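Local coordinates for protein nitrite oxidoreductase subunit A (Kuenenia stuttgartiensis, PDB 7B04) that belongs to the molybdopterin oxidoreductase family and holds a molybdenum atom, two copies of MD1 and an iron/sulfur cluster, at residues A1022-S1026 with Y1047-Y1053; Y616-S620 with Q665-N671; G908-V914 with K1099-I1105. All coordinates share one frame. Residues are numbered along the deposited sequence.

Interaction 1 (A1022-S1026 with Y1047-Y1053); sequences AWISS and YQSSFRY
Loop-on-loop packing joins 1022-1026, after strand 1015-1018, to 1047-1053, beyond helix 1027-1033; two hydrogen bonds, both through Ser1050, tie these irregular segments together. Both backbones are mostly extended, with helical phi/psi at Ser1050 (-88/-6) and Arg1052 (-69/-55), and they come closest at Trp1023 and Ser1049, with CA atoms 4.8 Å apart. Trp1023 N donates to Ser1050 OG (2.9 Å), while Ser1050 N donates to Trp1023 O (2.8 Å, nearly straight at 170°), so one serine satisfies both backbone polar groups of the tryptophan. The Trp1023 indole (chi1 m) extends beside the Tyr1047 ring (chi1 t): the planes are only 10° apart, yet the six-membered rings meet rim to rim, with centroids 5.4 Å apart and CE3 of Trp1023 3.3 Å from CE1 of Tyr1047. NE1 of Trp1023 is hydrogen-bonded to Ser924 O. Ser1025, third in buried surface, sends OG (chi1 m) to within 3.4 Å of Phe1051 CB and bonds Gly1054 O. This buried packing joins the loops flanking helix 1027-1033 in sequence; Ser1026 occupies its N-cap position, and the Trp1023 side chain lies about 6 Å from a bound MD1. Ser1049 OG donates to Phe1051 O, two residues on, at 2.6 Å.

Interaction 2 (Y616-S620 with Q665-N671); sequences YWNHS and QMLKNVN
A methionine sulfur lies directly over a tryptophan face: SD of Met666 is 3.8 Å from the centroid of the Trp617 six-membered ring and 21° off its normal. This Met-aromatic contact joins the end of helix 615-618 to helix 663-670, the latter lying in the beta-alpha-beta connection between the adjacent parallel strands 648-652 and 676-681. The two rotamers found here bring sulfur and ring together. Trp617 (chi1 t, chi2 75°) swings its indole across to the second helix, and Met666 (chi1 and chi2 both m), whose CA-to-CB bond points toward 616-620, folds its sulfur onto the ring. CE of Met666 continues to 3.2 Å from Asn618 O. The CA pairs nearest each other are Asn618 with Met666 (7.1 Å) and Ser620 with Val670 (6.0 Å). After Asn618 the first helix ends, and Ser620 takes a left-handed conformation (phi/psi 64/37), bringing its CA 3.9 Å from Val670 CG2. The second helix loosens into a pi-type turn at 666-670, where Asn671 N bonds Met666 O at 2.7 Å. Beside it, Val670 CG1 packs 3.8 Å from Trp617 CD1. Asn618 ND2 is held by Lys661 O, in the loop leading to helix 663-670. At the indole edge, Trp617 NE1 donates to Asn671 OD1 at 3.2 Å with an angle of 150°.

Interaction 3 (G908-V914 with K1099-I1105); sequences GYHFYCV and KETLVKI. With MD1 (phosphoric acid 4-(2-amino-4-oxo-3,4,5,6,-tetrahydro-pteridin-6-yl)-2-hydroxy-3,4-dimercapto-but-3-en-yl ester guanylate ester), chain C.
Closing a beta barrel brings its first and last strands together, here 911-914 and 1102-1105 of a six-stranded mixed barrel, consistent with the double-psi barrel of the family's C-terminal domain. The strands cross steeply (111° between N-to-C directions, axes 4.6 Å apart), so pairing is brief: Phe911 and Val1103 form an antiparallel hydrogen-bonded pair, with Val1103 N to Phe911 O at 2.8 Å and a weak return bond from Phe911 N to Val1103 O at 3.4 Å. Around it, small bumps bed on flat rings in two CH-pi contacts: the Lys1104 methylene CB rests on the Tyr909 face (chi1 m), 3.8 Å from the ring centroid, and the Leu1102 methyl CD2 on the Tyr912 face, 3.9 Å from its centroid. Ile1105 instead leans CG1 against the Phe911 ring, 3.7 Å from CD2. At the far end Lys1099, fully extended beyond an m chi1, runs past Val914 (CD to Val914 CG1 4.4 Å) to bond MD1 O1A through NZ at 2.7 Å, while Val914 CG1 touches MD1 C8 at 3.6 Å. Gly908 ends helix 903-906 in a Schellman motif, Trp905 of that helix meets Tyr912 edge-to-face, and strands 1015-1018 and 974-978 flank the pair.

In the fold
The three contacts lie at different distances from bound MD1. Interaction 3 reaches one copy directly through Lys1099, whose side chain is also about 5 Å from the other copy and about 11 Å from the molybdenum atom. Interactions 1 and 2 stand further back: the side chain of Trp1023 lies about 6 Å from an MD1, and that of Asn618 about 7 Å from an MD1 and 13 Å from molybdenum. Along the chain, interaction 2 closes first, and interaction 1 is nested within the loop that interaction 3 closes. Centres are 19 Å apart for 1 and 2, where Asn658 and Tyr664, just ahead of 665-671, bond Ile1024 and Ser1025. Interaction 3 is 22 Å from each, centre to centre.

Interaction 1 (A1022-S1026 with Y1047-Y1053)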
loop_
_atom_site.group_PDB
_atom_site.type_symbol
_atom_site.label_atom_id
_atom_site.label_comp_id
_atom_site.label_asym_id
_atom_site.label_seq_id
_atom_site.Cartn_x
_atom_site.Cartn_y
_atom_site.Cartn_z
ATOM N N ALA B 1022 -3.528 -2.799 -11.669
ATOM C CA ALA B 1022 -2.199 -2.822 -12.238
ATOM C C ALA B 1022 -2.215 -2.189 -13.635
ATOM O O ALA B 1022 -3.277 -1.970 -14.225
ATOM C CB ALA B 1022 -1.731 -4.263 -12.261
ATOM N N TRP B 1023 -1.033 -1.862 -14.167
ATOM C CA TRP B 1023 -0.980 -1.287 -15.509
ATOM C C TRP B 1023 -1.289 -2.382 -16.526
ATOM O O TRP B 1023 -0.592 -3.399 -16.592
ATOM C CB TRP B 1023 0.385 -0.646 -15.782
ATOM C CG TRP B 1023 0.587 0.658 -15.050
ATOM C CD1 TRP B 1023 -0.107 1.085 -13.959
ATOM C CD2 TRP B 1023 1.529 1.700 -15.356
ATOM N NE1 TRP B 1023 0.340 2.318 -13.562
ATOM C CE2 TRP B 1023 1.345 2.719 -14.402
ATOM C CE3 TRP B 1023 2.512 1.867 -16.336
ATOM C CZ2 TRP B 1023 2.101 3.889 -14.400
ATOM C CZ3 TRP B 1023 3.264 3.029 -16.332
ATOM C CH2 TRP B 1023 3.051 4.026 -15.371
ATOM N N ILE B 1024 -2.325 -2.149 -17.343
ATOM C CA ILE B 1024 -2.896 -3.213 -18.168
ATOM C C ILE B 1024 -1.949 -3.595 -19.298
ATOM O O ILE B 1024 -1.086 -2.821 -19.729
ATOM C CB ILE B 1024 -4.271 -2.796 -18.720
ATOM C CG1 ILE B 1024 -4.122 -1.699 -19.774
ATOM C CG2 ILE B 1024 -5.181 -2.327 -17.595
ATOM C CD1 ILE B 1024 -5.395 -1.417 -20.546
ATOM N N SER B 1025 -2.123 -4.821 -19.788
ATOM C CA SER B 1025 -1.378 -5.278 -20.951
ATOM C C SER B 1025 -1.865 -4.556 -22.198
ATOM O O SER B 1025 -3.064 -4.537 -22.493
ATOM C CB SER B 1025 -1.533 -6.789 -21.118
ATOM O OG SER B 1025 -1.048 -7.484 -19.983
ATOM N N SER B 1026 -0.933 -3.958 -22.927
ATOM C CA SER B 1026 -1.215 -3.289 -24.185
ATOM C C SER B 1026 -0.610 -4.098 -25.324
ATOM O O SER B 1026 0.014 -5.142 -25.113
ATOM C CB SER B 1026 -0.675 -1.858 -24.170
ATOM O OG SER B 1026 0.741 -1.847 -24.174
ATOM N N TYR B 1047 6.218 2.497 -21.328
ATOM C CA TYR B 1047 5.075 2.009 -20.573
ATOM C C TYR B 1047 5.279 0.549 -20.195
ATOM O O TYR B 1047 5.721 -0.272 -21.005
ATOM C CB TYR B 1047 3.792 2.179 -21.375
ATOM C CG TYR B 1047 2.597 1.430 -20.804
ATOM C CD1 TYR B 1047 1.965 1.862 -19.643
ATOM C CD2 TYR B 1047 2.083 0.314 -21.446
ATOM C CE1 TYR B 1047 0.872 1.178 -19.131
ATOM C CE2 TYR B 1047 0.993 -0.365 -20.938
ATOM C CZ TYR B 1047 0.389 0.069 -19.784
ATOM O OH TYR B 1047 -0.699 -0.609 -19.281
ATOM N N GLN B 1048 4.995 0.244 -18.941
ATOM C CA GLN B 1048 5.196 -1.074 -18.368
ATOM C C GLN B 1048 3.868 -1.699 -17.969
ATOM O O GLN B 1048 3.062 -1.056 -17.279
ATOM C CB GLN B 1048 6.087 -0.926 -17.146
ATOM C CG GLN B 1048 5.901 -1.971 -16.135
ATOM C CD GLN B 1048 6.838 -3.117 -16.256
ATOM O OE1 GLN B 1048 6.927 -3.961 -15.370
ATOM N NE2 GLN B 1048 7.520 -3.184 -17.386
ATOM N N SER B 1049 3.638 -2.941 -18.396
ATOM C CA SER B 1049 2.452 -3.670 -17.958
ATOM C C SER B 1049 2.791 -4.520 -16.743
ATOM O O SER B 1049 3.914 -5.023 -16.602
ATOM C CB SER B 1049 1.897 -4.570 -19.068
ATOM O OG SER B 1049 1.192 -5.654 -18.505
ATOM N N SER B 1050 1.817 -4.657 -15.857
ATOM C CA SER B 1050 1.948 -5.485 -14.670
ATOM C C SER B 1050 1.554 -6.939 -14.916
ATOM O O SER B 1050 1.634 -7.752 -13.992
ATOM C CB SER B 1050 1.111 -4.900 -13.533
ATOM O OG SER B 1050 1.253 -3.485 -13.457
ATOM N N PHE B 1051 1.044 -7.262 -16.101
ATOM C CA PHE B 1051 0.655 -8.618 -16.461
ATOM C C PHE B 1051 1.446 -9.039 -17.690
ATOM O O PHE B 1051 1.916 -8.196 -18.465
ATOM C CB PHE B 1051 -0.850 -8.738 -16.790
ATOM C CG PHE B 1051 -1.739 -8.036 -15.818
ATOM C CD1 PHE B 1051 -1.956 -6.679 -15.930
ATOM C CD2 PHE B 1051 -2.388 -8.735 -14.815
ATOM C CE1 PHE B 1051 -2.779 -6.019 -15.049
ATOM C CE2 PHE B 1051 -3.222 -8.074 -13.929
ATOM C CZ PHE B 1051 -3.413 -6.716 -14.048
ATOM N N ARG B 1052 1.569 -10.354 -17.884
ATOM C CA ARG B 1052 2.104 -10.850 -19.149
ATOM C C ARG B 1052 1.109 -10.597 -20.275
ATOM O O ARG B 1052 1.434 -9.961 -21.287
ATOM C CB ARG B 1052 2.446 -12.339 -19.042
ATOM C CG ARG B 1052 3.499 -12.659 -17.997
ATOM C CD ARG B 1052 3.743 -14.156 -17.907
ATOM N NE ARG B 1052 4.397 -14.680 -19.102
ATOM C CZ ARG B 1052 4.604 -15.973 -19.333
ATOM N NH1 ARG B 1052 4.205 -16.880 -18.451
ATOM N NH2 ARG B 1052 5.211 -16.360 -20.448
ATOM N N TYR B 1053 -0.119 -11.073 -20.101
ATOM C CA TYR B 1053 -1.215 -10.795 -21.012
ATOM C C TYR B 1053 -2.456 -10.439 -20.204
ATOM O O TYR B 1053 -2.622 -10.876 -19.061
ATOM C CB TYR B 1053 -1.540 -11.986 -21.928
ATOM C CG TYR B 1053 -0.347 -12.672 -22.549
ATOM C CD1 TYR B 1053 0.290 -13.715 -21.896
ATOM C CD2 TYR B 1053 0.129 -12.292 -23.799
ATOM C CE1 TYR B 1053 1.376 -14.352 -22.459
ATOM C CE2 TYR B 1053 1.217 -12.928 -24.370
ATOM C CZ TYR B 1053 1.836 -13.958 -23.693
ATOM O OH TYR B 1053 2.919 -14.605 -24.241
#

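Interaction 2 (Y616-S620 with Q665-N671)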
loop_
_atom_site.group_PDB
_atom_site.type_symbol
_atom_site.label_atom_id
_atom_site.label_comp_id
_atom_site.label_asym_id
_atom_site.label_seq_id
_atom_site.Cartn_x
_atom_site.Cartn_y
_atom_site.Cartn_z
ATOM N N TYR B 616 -22.345 5.085 -19.132
ATOM C CA TYR B 616 -22.986 4.906 -20.431
ATOM C C TYR B 616 -21.950 4.645 -21.514
ATOM O O TYR B 616 -22.152 3.786 -22.380
ATOM C CB TYR B 616 -23.839 6.128 -20.768
ATOM C CG TYR B 616 -24.992 6.315 -19.813
ATOM C CD1 TYR B 616 -26.134 5.533 -19.915
ATOM C CD2 TYR B 616 -24.932 7.258 -18.797
ATOM C CE1 TYR B 616 -27.188 5.692 -19.040
ATOM C CE2 TYR B 616 -25.981 7.425 -17.915
ATOM C CZ TYR B 616 -27.107 6.639 -18.041
ATOM O OH TYR B 616 -28.154 6.798 -17.166
ATOM N N TRP B 617 -20.828 5.363 -21.472
ATOM C CA TRP B 617 -19.701 5.033 -22.337
ATOM C C TRP B 617 -19.246 3.595 -22.110
ATOM O O TRP B 617 -19.051 2.832 -23.064
ATOM C CB TRP B 617 -18.553 6.012 -22.099
ATOM C CG TRP B 617 -17.249 5.515 -22.612
ATOM C CD1 TRP B 617 -16.851 5.451 -23.915
ATOM C CD2 TRP B 617 -16.168 4.991 -21.835
ATOM N NE1 TRP B 617 -15.584 4.926 -23.998
ATOM C CE2 TRP B 617 -15.143 4.634 -22.734
ATOM C CE3 TRP B 617 -15.966 4.791 -20.467
ATOM C CZ2 TRP B 617 -13.937 4.092 -22.309
ATOM C CZ3 TRP B 617 -14.767 4.252 -20.048
ATOM C CH2 TRP B 617 -13.768 3.911 -20.967
ATOM N N ASN B 618 -19.061 3.212 -20.842
ATOM C CA ASN B 618 -18.654 1.851 -20.505
ATOM C C ASN B 618 -19.683 0.814 -20.933
ATOM O O ASN B 618 -19.340 -0.366 -21.068
ATOM C CB ASN B 618 -18.414 1.736 -19.000
ATOM C CG ASN B 618 -17.538 0.551 -18.632
ATOM O OD1 ASN B 618 -17.169 0.378 -17.472
ATOM N ND2 ASN B 618 -17.197 -0.267 -19.621
ATOM N N HIS B 619 -20.932 1.223 -21.149
ATOM C CA HIS B 619 -21.998 0.328 -21.582
ATOM C C HIS B 619 -22.031 0.158 -23.092
ATOM O O HIS B 619 -23.093 -0.136 -23.658
ATOM C CB HIS B 619 -23.348 0.837 -21.075
ATOM C CG HIS B 619 -24.384 -0.234 -20.951
ATOM N ND1 HIS B 619 -24.375 -1.161 -19.934
ATOM C CD2 HIS B 619 -25.459 -0.530 -21.721
ATOM C CE1 HIS B 619 -25.401 -1.980 -20.077
ATOM N NE2 HIS B 619 -26.074 -1.619 -21.155
ATOM N N SER B 620 -20.893 0.362 -23.757
ATOM C CA SER B 620 -20.807 0.391 -25.216
ATOM C C SER B 620 -21.623 1.555 -25.770
ATOM O O SER B 620 -22.262 1.453 -26.819
ATOM C CB SER B 620 -21.239 -0.941 -25.841
ATOM O OG SER B 620 -20.301 -1.963 -25.547
ATOM N N GLN B 665 -12.984 -4.416 -24.510
ATOM C CA GLN B 665 -14.129 -4.025 -25.326
ATOM C C GLN B 665 -14.068 -2.544 -25.674
ATOM O O GLN B 665 -14.371 -2.148 -26.807
ATOM C CB GLN B 665 -15.419 -4.321 -24.573
ATOM C CG GLN B 665 -16.708 -4.212 -25.356
ATOM C CD GLN B 665 -16.735 -5.092 -26.578
ATOM O OE1 GLN B 665 -16.580 -6.299 -26.482
ATOM N NE2 GLN B 665 -16.978 -4.500 -27.725
ATOM N N MET B 666 -13.674 -1.710 -24.705
ATOM C CA MET B 666 -13.601 -0.274 -24.946
ATOM C C MET B 666 -12.559 0.043 -26.009
ATOM O O MET B 666 -12.791 0.882 -26.887
ATOM C CB MET B 666 -13.279 0.458 -23.643
ATOM C CG MET B 666 -14.335 0.316 -22.557
ATOM S SD MET B 666 -15.898 1.106 -22.977
ATOM C CE MET B 666 -16.938 -0.327 -23.242
ATOM N N LEU B 667 -11.407 -0.625 -25.948
ATOM C CA LEU B 667 -10.331 -0.363 -26.896
ATOM C C LEU B 667 -10.628 -0.931 -28.276
ATOM O O LEU B 667 -10.241 -0.329 -29.284
ATOM C CB LEU B 667 -9.018 -0.944 -26.366
ATOM C CG LEU B 667 -8.511 -0.324 -25.065
ATOM C CD1 LEU B 667 -7.272 -1.051 -24.563
ATOM C CD2 LEU B 667 -8.231 1.149 -25.277
ATOM N N LYS B 668 -11.305 -2.078 -28.345
ATOM C CA LYS B 668 -11.507 -2.776 -29.609
ATOM C C LYS B 668 -12.734 -2.291 -30.375
ATOM O O LYS B 668 -12.667 -2.122 -31.598
ATOM C CB LYS B 668 -11.623 -4.282 -29.358
ATOM C CG LYS B 668 -11.935 -5.110 -30.593
ATOM C CD LYS B 668 -10.769 -5.107 -31.563
ATOM C CE LYS B 668 -11.044 -6.010 -32.752
ATOM N NZ LYS B 668 -9.952 -5.939 -33.763
ATOM N N ASN B 669 -13.858 -2.060 -29.695
ATOM C CA ASN B 669 -15.113 -1.813 -30.390
ATOM C C ASN B 669 -15.781 -0.487 -30.052
ATOM O O ASN B 669 -16.729 -0.109 -30.750
ATOM C CB ASN B 669 -16.113 -2.941 -30.110
ATOM C CG ASN B 669 -15.543 -4.320 -30.408
ATOM O OD1 ASN B 669 -15.530 -5.190 -29.538
ATOM N ND2 ASN B 669 -15.103 -4.536 -31.646
ATOM N N VAL B 670 -15.366 0.203 -28.992
ATOM C CA VAL B 670 -15.999 1.450 -28.568
ATOM C C VAL B 670 -15.148 2.662 -28.938
ATOM O O VAL B 670 -15.608 3.565 -29.638
ATOM C CB VAL B 670 -16.318 1.427 -27.057
ATOM C CG1 VAL B 670 -16.918 2.759 -26.625
ATOM C CG2 VAL B 670 -17.270 0.288 -26.744
ATOM N N ASN B 671 -13.900 2.697 -28.478
ATOM C CA ASN B 671 -13.025 3.855 -28.638
ATOM C C ASN B 671 -12.607 4.164 -30.078
ATOM O O ASN B 671 -12.334 5.335 -30.372
ATOM C CB ASN B 671 -11.775 3.692 -27.770
ATOM C CG ASN B 671 -12.078 3.834 -26.289
ATOM O OD1 ASN B 671 -13.092 4.418 -25.906
ATOM N ND2 ASN B 671 -11.195 3.309 -25.448
#

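Interaction 3 (G908-V914 with K1099-I1105)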
loop_
_atom_site.group_PDB
_atom_site.type_symbol
_atom_site.label_atom_id
_atom_site.label_comp_id
_atom_site.label_asym_id
_atom_site.label_seq_id
_atom_site.Cartn_x
_atom_site.Cartn_y
_atom_site.Cartn_z
ATOM N N GLY B 908 -19.216 -24.157 -15.574
ATOM C CA GLY B 908 -17.875 -24.084 -15.030
ATOM C C GLY B 908 -17.429 -22.716 -14.569
ATOM O O GLY B 908 -16.326 -22.603 -14.022
ATOM N N TYR B 909 -18.227 -21.671 -14.777
ATOM C CA TYR B 909 -17.872 -20.331 -14.310
ATOM C C TYR B 909 -18.493 -20.119 -12.927
ATOM O O TYR B 909 -19.391 -19.300 -12.709
ATOM C CB TYR B 909 -18.302 -19.280 -15.327
ATOM C CG TYR B 909 -17.712 -19.490 -16.713
ATOM C CD1 TYR B 909 -16.849 -18.553 -17.271
ATOM C CD2 TYR B 909 -18.026 -20.616 -17.467
ATOM C CE1 TYR B 909 -16.309 -18.743 -18.538
ATOM C CE2 TYR B 909 -17.491 -20.817 -18.719
ATOM C CZ TYR B 909 -16.653 -19.870 -19.262
ATOM O OH TYR B 909 -16.130 -20.081 -20.517
ATOM N N HIS B 910 -17.966 -20.886 -11.973
ATOM C CA HIS B 910 -18.501 -20.992 -10.621
ATOM C C HIS B 910 -17.546 -20.434 -9.572
ATOM O O HIS B 910 -17.528 -20.895 -8.429
ATOM C CB HIS B 910 -18.835 -22.446 -10.297
ATOM C CG HIS B 910 -17.694 -23.388 -10.532
ATOM N ND1 HIS B 910 -17.295 -23.766 -11.796
ATOM C CD2 HIS B 910 -16.860 -24.018 -9.673
ATOM C CE1 HIS B 910 -16.267 -24.590 -11.705
ATOM N NE2 HIS B 910 -15.984 -24.761 -10.427
ATOM N N PHE B 911 -16.744 -19.445 -9.950
ATOM C CA PHE B 911 -15.835 -18.771 -9.031
ATOM C C PHE B 911 -16.188 -17.294 -8.999
ATOM O O PHE B 911 -16.215 -16.641 -10.047
ATOM C CB PHE B 911 -14.378 -18.943 -9.464
ATOM C CG PHE B 911 -13.800 -20.283 -9.142
ATOM C CD1 PHE B 911 -13.479 -20.617 -7.838
ATOM C CD2 PHE B 911 -13.557 -21.205 -10.146
ATOM C CE1 PHE B 911 -12.939 -21.851 -7.537
ATOM C CE2 PHE B 911 -13.015 -22.440 -9.853
ATOM C CZ PHE B 911 -12.706 -22.763 -8.546
ATOM N N TYR B 912 -16.449 -16.763 -7.807
ATOM C CA TYR B 912 -16.541 -15.319 -7.728
ATOM C C TYR B 912 -15.156 -14.737 -7.983
ATOM O O TYR B 912 -14.133 -15.416 -7.849
ATOM C CB TYR B 912 -17.061 -14.873 -6.359
ATOM C CG TYR B 912 -18.450 -15.368 -6.007
ATOM C CD1 TYR B 912 -19.583 -14.705 -6.457
ATOM C CD2 TYR B 912 -18.625 -16.486 -5.204
ATOM C CE1 TYR B 912 -20.850 -15.155 -6.130
ATOM C CE2 TYR B 912 -19.883 -16.943 -4.873
ATOM C CZ TYR B 912 -20.993 -16.274 -5.337
ATOM O OH TYR B 912 -22.249 -16.727 -5.006
ATOM N N CYS B 913 -15.122 -13.459 -8.327
ATOM C CA CYS B 913 -13.829 -12.838 -8.605
ATOM C C CYS B 913 -13.921 -11.397 -8.116
ATOM O O CYS B 913 -14.269 -10.485 -8.868
ATOM C CB CYS B 913 -13.454 -12.911 -10.077
ATOM S SG CYS B 913 -11.748 -12.434 -10.414
ATOM N N VAL B 914 -13.574 -11.208 -6.863
ATOM C CA VAL B 914 -13.582 -9.884 -6.268
ATOM C C VAL B 914 -12.328 -9.154 -6.717
ATOM O O VAL B 914 -11.266 -9.760 -6.908
ATOM C CB VAL B 914 -13.652 -9.978 -4.732
ATOM C CG1 VAL B 914 -14.999 -10.506 -4.285
ATOM C CG2 VAL B 914 -12.542 -10.876 -4.225
ATOM N N LYS B 1099 -17.770 -6.219 -9.456
ATOM C CA LYS B 1099 -17.813 -7.517 -8.794
ATOM C C LYS B 1099 -18.983 -8.395 -9.226
ATOM O O LYS B 1099 -19.014 -9.576 -8.858
ATOM C CB LYS B 1099 -17.828 -7.324 -7.277
ATOM C CG LYS B 1099 -16.549 -6.672 -6.789
ATOM C CD LYS B 1099 -16.489 -6.526 -5.286
ATOM C CE LYS B 1099 -15.183 -5.855 -4.890
ATOM N NZ LYS B 1099 -15.019 -5.746 -3.420
ATOM N N GLU B 1100 -19.943 -7.865 -9.986
ATOM C CA GLU B 1100 -21.012 -8.707 -10.519
ATOM C C GLU B 1100 -20.424 -9.476 -11.694
ATOM O O GLU B 1100 -20.594 -9.132 -12.868
ATOM C CB GLU B 1100 -22.227 -7.885 -10.921
ATOM C CG GLU B 1100 -23.249 -7.784 -9.816
ATOM C CD GLU B 1100 -24.137 -9.009 -9.723
ATOM O OE1 GLU B 1100 -24.743 -9.206 -8.651
ATOM O OE2 GLU B 1100 -24.231 -9.767 -10.712
ATOM N N THR B 1101 -19.713 -10.543 -11.352
ATOM C CA THR B 1101 -19.048 -11.374 -12.337
ATOM C C THR B 1101 -18.703 -12.701 -11.687
ATOM O O THR B 1101 -18.556 -12.795 -10.465
ATOM C CB THR B 1101 -17.779 -10.700 -12.884
ATOM O OG1 THR B 1101 -17.430 -11.273 -14.150
ATOM C CG2 THR B 1101 -16.611 -10.864 -11.914
ATOM N N LEU B 1102 -18.619 -13.729 -12.518
ATOM C CA LEU B 1102 -18.063 -15.013 -12.131
ATOM C C LEU B 1102 -17.064 -15.435 -13.191
ATOM O O LEU B 1102 -17.165 -15.042 -14.354
ATOM C CB LEU B 1102 -19.115 -16.093 -11.939
ATOM C CG LEU B 1102 -20.093 -15.799 -10.810
ATOM C CD1 LEU B 1102 -21.425 -16.408 -11.140
ATOM C CD2 LEU B 1102 -19.568 -16.324 -9.491
ATOM N N VAL B 1103 -16.095 -16.233 -12.770
ATOM C CA VAL B 1103 -14.924 -16.538 -13.634
ATOM C C VAL B 1103 -14.661 -18.035 -13.692
ATOM O O VAL B 1103 -15.086 -18.725 -12.813
ATOM C CB VAL B 1103 -13.711 -15.806 -13.027
ATOM C CG1 VAL B 1103 -12.554 -15.658 -13.973
ATOM C CG2 VAL B 1103 -14.100 -14.439 -12.538
ATOM N N LYS B 1104 -13.980 -18.461 -14.749
ATOM C CA LYS B 1104 -13.482 -19.837 -14.956
ATOM C C LYS B 1104 -11.957 -19.776 -14.837
ATOM O O LYS B 1104 -11.370 -18.861 -15.377
ATOM C CB LYS B 1104 -13.836 -20.341 -16.350
ATOM C CG LYS B 1104 -13.662 -21.831 -16.536
ATOM C CD LYS B 1104 -14.236 -22.362 -17.814
ATOM C CE LYS B 1104 -13.447 -21.945 -19.030
ATOM N NZ LYS B 1104 -13.953 -22.602 -20.254
ATOM N N ILE B 1105 -11.365 -20.697 -14.089
ATOM C CA ILE B 1105 -9.892 -20.743 -13.900
ATOM C C ILE B 1105 -9.381 -22.045 -14.493
ATOM O O ILE B 1105 -9.967 -23.071 -14.239
ATOM C CB ILE B 1105 -9.545 -20.673 -12.408
ATOM C CG1 ILE B 1105 -10.522 -19.792 -11.643
ATOM C CG2 ILE B 1105 -8.133 -20.184 -12.212
ATOM C CD1 ILE B 1105 -10.126 -18.362 -11.660
HETATM P PB MD1 C . -13.192 -0.841 -0.170
HETATM O O3B MD1 C . -13.519 -1.896 -1.391
HETATM O O1B MD1 C . -12.573 -1.585 0.988
HETATM O O2B MD1 C . -14.474 -0.185 0.280
HETATM O O3A MD1 C . -12.140 0.303 -0.729
HETATM C C10 MD1 C . -12.550 1.240 -1.688
HETATM C C11 MD1 C . -11.815 2.585 -1.421
HETATM O O11 MD1 C . -10.365 2.176 -0.872
HETATM C C12 MD1 C . -11.880 3.359 -2.515
HETATM S S12 MD1 C . -13.402 3.342 -3.506
HETATM C C13 MD1 C . -10.796 4.342 -3.031
HETATM S S13 MD1 C . -11.209 5.258 -4.543
HETATM C C14 MD1 C . -9.490 4.550 -2.468
HETATM N N15 MD1 C . -8.733 3.157 -2.711
HETATM C C16 MD1 C . -7.563 3.026 -1.943
HETATM C C15 MD1 C . -6.323 2.404 -2.481
HETATM O O14 MD1 C . -6.291 2.004 -3.596
HETATM N N17 MD1 C . -5.127 2.294 -1.603
HETATM C C17 MD1 C . -5.175 2.817 -0.148
HETATM N N16 MD1 C . -4.003 2.707 0.699
HETATM N N18 MD1 C . -6.435 3.447 0.400
HETATM C C20 MD1 C . -7.601 3.563 -0.436
HETATM N N8 MD1 C . -8.801 4.138 0.026
HETATM C C7 MD1 C . -9.437 5.117 -1.074
HETATM P PA MD1 C . -13.042 -3.475 -1.420
HETATM O O1A MD1 C . -13.134 -3.968 -2.843
HETATM O O2A MD1 C . -11.615 -3.555 -0.936
HETATM O "O5'" MD1 C . -13.996 -4.421 -0.465
HETATM C "C5'" MD1 C . -13.718 -4.511 0.900
HETATM C "C4'" MD1 C . -14.011 -5.953 1.444
HETATM O "O4'" MD1 C . -15.460 -6.425 1.105
HETATM C "C1'" MD1 C . -15.245 -7.888 0.629
HETATM N N9 MD1 C . -16.370 -8.370 -0.215
HETATM C C4 MD1 C . -17.563 -8.574 0.333
HETATM N N3 MD1 C . -18.063 -8.404 1.727
HETATM C C2 MD1 C . -19.456 -8.709 2.047
HETATM N N2 MD1 C . -19.942 -8.542 3.405
HETATM N N1 MD1 C . -20.349 -9.174 1.013
HETATM C C6 MD1 C . -19.861 -9.335 -0.322
HETATM O O6 MD1 C . -20.588 -9.715 -1.175
HETATM C C5 MD1 C . -18.397 -9.015 -0.649
HETATM N N7 MD1 C . -17.703 -9.075 -1.781
HETATM C C8 MD1 C . -16.440 -8.678 -1.524
HETATM C "C2'" MD1 C . -14.171 -7.783 -0.044
HETATM O "O2'" MD1 C . -13.550 -9.087 -0.234
HETATM C "C3'" MD1 C . -13.223 -6.807 0.907
HETATM O "O3'" MD1 C . -12.590 -7.598 1.954
#